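Local coordinates for protein putative gamma-glutamylcyclotransferase YkqA (Bacillus subtilis, PDB 2QIK) that probably acts as a gamma-glutamylcyclotransferase, an acyltransferase-type enzyme that would release gamma-glutamyl groups as 5-oxoproline, at residues T10-E15 against Y57-E62. Sequence-based numbering, arbitrary orientation.
Sequences TLRKHE and YGEVYE
The carboxylate of Glu59 meets the loop at Arg12 and Lys13, OE1 facing the Arg12 side chain and OE2 the Lys13 backbone. OE1 of Glu59 accepts from NE of Arg12 at 2.8 Å in an almost straight salt bridge (176° at the hydrogen). That oxygen lies in the guanidinium plane, at its edge, yet the N-H reaches it from above the carboxylate plane, the two flat groups standing 88° apart. A bend at chi3 (66°) turns NE toward the carboxylate, and CA of Gly58 lies over one face of the guanidinium, offset toward its rim.

OE2 of Glu59 is gripped twice: its syn lone pair receives the backbone N of Lys13 at 3.0 Å, and OH of Tyr61 donates to it at 2.8 Å, nearly along the C-O bond. CB of Lys13 closes over this pair, 3.7 Å from OH of Tyr61. This is the tightly packed part, largely buried, where the partners bond directly. Toward Tyr57 the fit is looser: NH1 of Arg12 stays 4.1 Å from O of Tyr57, and one water bridges the two. NH1 also pairs with Asp114, and the extended Lys13 chain leads away to Asp218.

An alanine in place of Glu59 would probably leave the Arg12 NE, the Lys13 N-H and the Tyr61 hydroxyl without their shared acceptor, and the turn freer to shift. The contact thus ties the type II turn of residues 12-15, which follows the edge strand 3-7, to its neighbour, strand 55-63. Thr10 and Leu11, part of the predicted substrate-binding loop, directly precede Arg12; a single buried carboxylate, its charge probably offset in part by Arg12, which is itself shared with Asp114, with Lys116 more distant, is therefore consistent with holding the end of that loop in place.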
# COMPACT_ATOMS: atom_id res chain seq x y z
N THR A 10 -10.36 6.80 11.22
CA THR A 10 -11.30 7.68 10.56
C THR A 10 -10.74 8.93 9.96
O THR A 10 -11.43 9.62 9.20
CB THR A 10 -12.47 8.11 11.48
OG1 THR A 10 -12.02 9.05 12.45
CG2 THR A 10 -13.10 6.90 12.18
N LEU A 11 -9.50 9.25 10.27
CA LEU A 11 -8.75 10.38 9.70
C LEU A 11 -7.97 10.03 8.45
O LEU A 11 -7.42 10.93 7.82
CB LEU A 11 -7.81 10.97 10.71
CG LEU A 11 -8.46 11.62 11.94
CD1 LEU A 11 -7.38 11.99 12.97
CD2 LEU A 11 -9.25 12.83 11.52
N ARG A 12 -7.85 8.73 8.11
CA ARG A 12 -7.14 8.37 6.91
C ARG A 12 -7.87 8.92 5.66
O ARG A 12 -9.07 9.23 5.69
CB ARG A 12 -6.96 6.84 6.75
CG ARG A 12 -5.96 6.28 7.76
CD ARG A 12 -5.76 4.77 7.57
NE ARG A 12 -5.12 4.51 6.30
CZ ARG A 12 -4.78 3.33 5.89
NH1 ARG A 12 -4.92 2.26 6.64
NH2 ARG A 12 -4.29 3.14 4.68
N LYS A 13 -7.14 9.01 4.58
CA LYS A 13 -7.70 9.56 3.34
C LYS A 13 -8.93 8.79 2.98
O LYS A 13 -8.96 7.57 3.09
CB LYS A 13 -6.63 9.51 2.23
CG LYS A 13 -6.92 10.34 1.04
CD LYS A 13 -5.80 10.11 -0.04
CE LYS A 13 -5.89 11.17 -1.08
NZ LYS A 13 -4.83 10.96 -2.14
N HIS A 14 -9.96 9.47 2.50
CA HIS A 14 -11.18 8.87 2.07
C HIS A 14 -11.97 8.18 3.18
O HIS A 14 -12.91 7.39 2.89
CB HIS A 14 -11.01 7.86 0.92
CG HIS A 14 -10.23 8.43 -0.21
ND1 HIS A 14 -9.12 7.92 -0.79
CD2 HIS A 14 -10.47 9.60 -0.85
CE1 HIS A 14 -8.69 8.75 -1.73
NE2 HIS A 14 -9.52 9.76 -1.80
N GLU A 15 -11.73 8.57 4.42
CA GLU A 15 -12.55 8.07 5.53
C GLU A 15 -13.36 9.27 6.07
O GLU A 15 -13.11 10.44 5.75
CB GLU A 15 -11.63 7.56 6.64
CG GLU A 15 -10.77 6.38 6.21
CD GLU A 15 -11.46 5.06 6.06
OE1 GLU A 15 -12.70 4.94 6.12
OE2 GLU A 15 -10.71 4.07 5.92
N TYR A 57 -0.82 0.12 10.61
CA TYR A 57 -0.57 0.81 9.36
C TYR A 57 -1.37 2.12 9.29
O TYR A 57 -2.46 2.21 9.86
CB TYR A 57 -0.85 -0.08 8.16
CG TYR A 57 0.17 -1.17 8.08
CD1 TYR A 57 0.02 -2.40 8.75
CD2 TYR A 57 1.39 -0.92 7.48
CE1 TYR A 57 1.03 -3.33 8.80
CE2 TYR A 57 2.39 -1.86 7.49
CZ TYR A 57 2.23 -3.07 8.16
OH TYR A 57 3.32 -3.94 8.24
N GLY A 58 -0.82 3.13 8.66
CA GLY A 58 -1.48 4.37 8.55
C GLY A 58 -0.74 5.32 7.63
O GLY A 58 0.00 4.91 6.75
N GLU A 59 -0.98 6.62 7.83
CA GLU A 59 -0.50 7.68 6.95
C GLU A 59 0.04 8.81 7.81
O GLU A 59 -0.43 8.99 8.95
CB GLU A 59 -1.70 8.24 6.14
CG GLU A 59 -2.40 7.19 5.29
CD GLU A 59 -3.78 7.56 4.83
OE1 GLU A 59 -4.59 6.63 4.53
OE2 GLU A 59 -4.18 8.69 4.79
N VAL A 60 1.05 9.53 7.29
CA VAL A 60 1.64 10.66 8.01
C VAL A 60 1.29 11.95 7.32
O VAL A 60 1.52 12.08 6.12
CB VAL A 60 3.13 10.52 8.14
CG1 VAL A 60 3.77 11.71 8.84
CG2 VAL A 60 3.55 9.21 8.83
N TYR A 61 0.77 12.90 8.08
CA TYR A 61 0.44 14.24 7.62
C TYR A 61 1.20 15.28 8.42
O TYR A 61 1.63 15.05 9.54
CB TYR A 61 -1.08 14.49 7.80
CG TYR A 61 -1.91 13.72 6.84
CD1 TYR A 61 -2.24 12.40 7.11
CD2 TYR A 61 -2.36 14.25 5.65
CE1 TYR A 61 -2.93 11.63 6.24
CE2 TYR A 61 -3.05 13.49 4.75
CZ TYR A 61 -3.34 12.13 5.07
OH TYR A 61 -4.02 11.37 4.11
N GLU A 62 1.36 16.46 7.79
CA GLU A 62 1.90 17.60 8.50
C GLU A 62 0.73 18.50 8.93
O GLU A 62 0.07 19.10 8.11
CB GLU A 62 2.79 18.36 7.56
CG GLU A 62 3.28 19.59 8.16
CD GLU A 62 4.56 19.54 8.73
OE1 GLU A 62 4.71 18.64 9.65
OE2 GLU A 62 5.34 20.50 8.26
O HOH W 1 -5.07 1.74 9.47
O HOH W 2 -4.97 5.24 2.59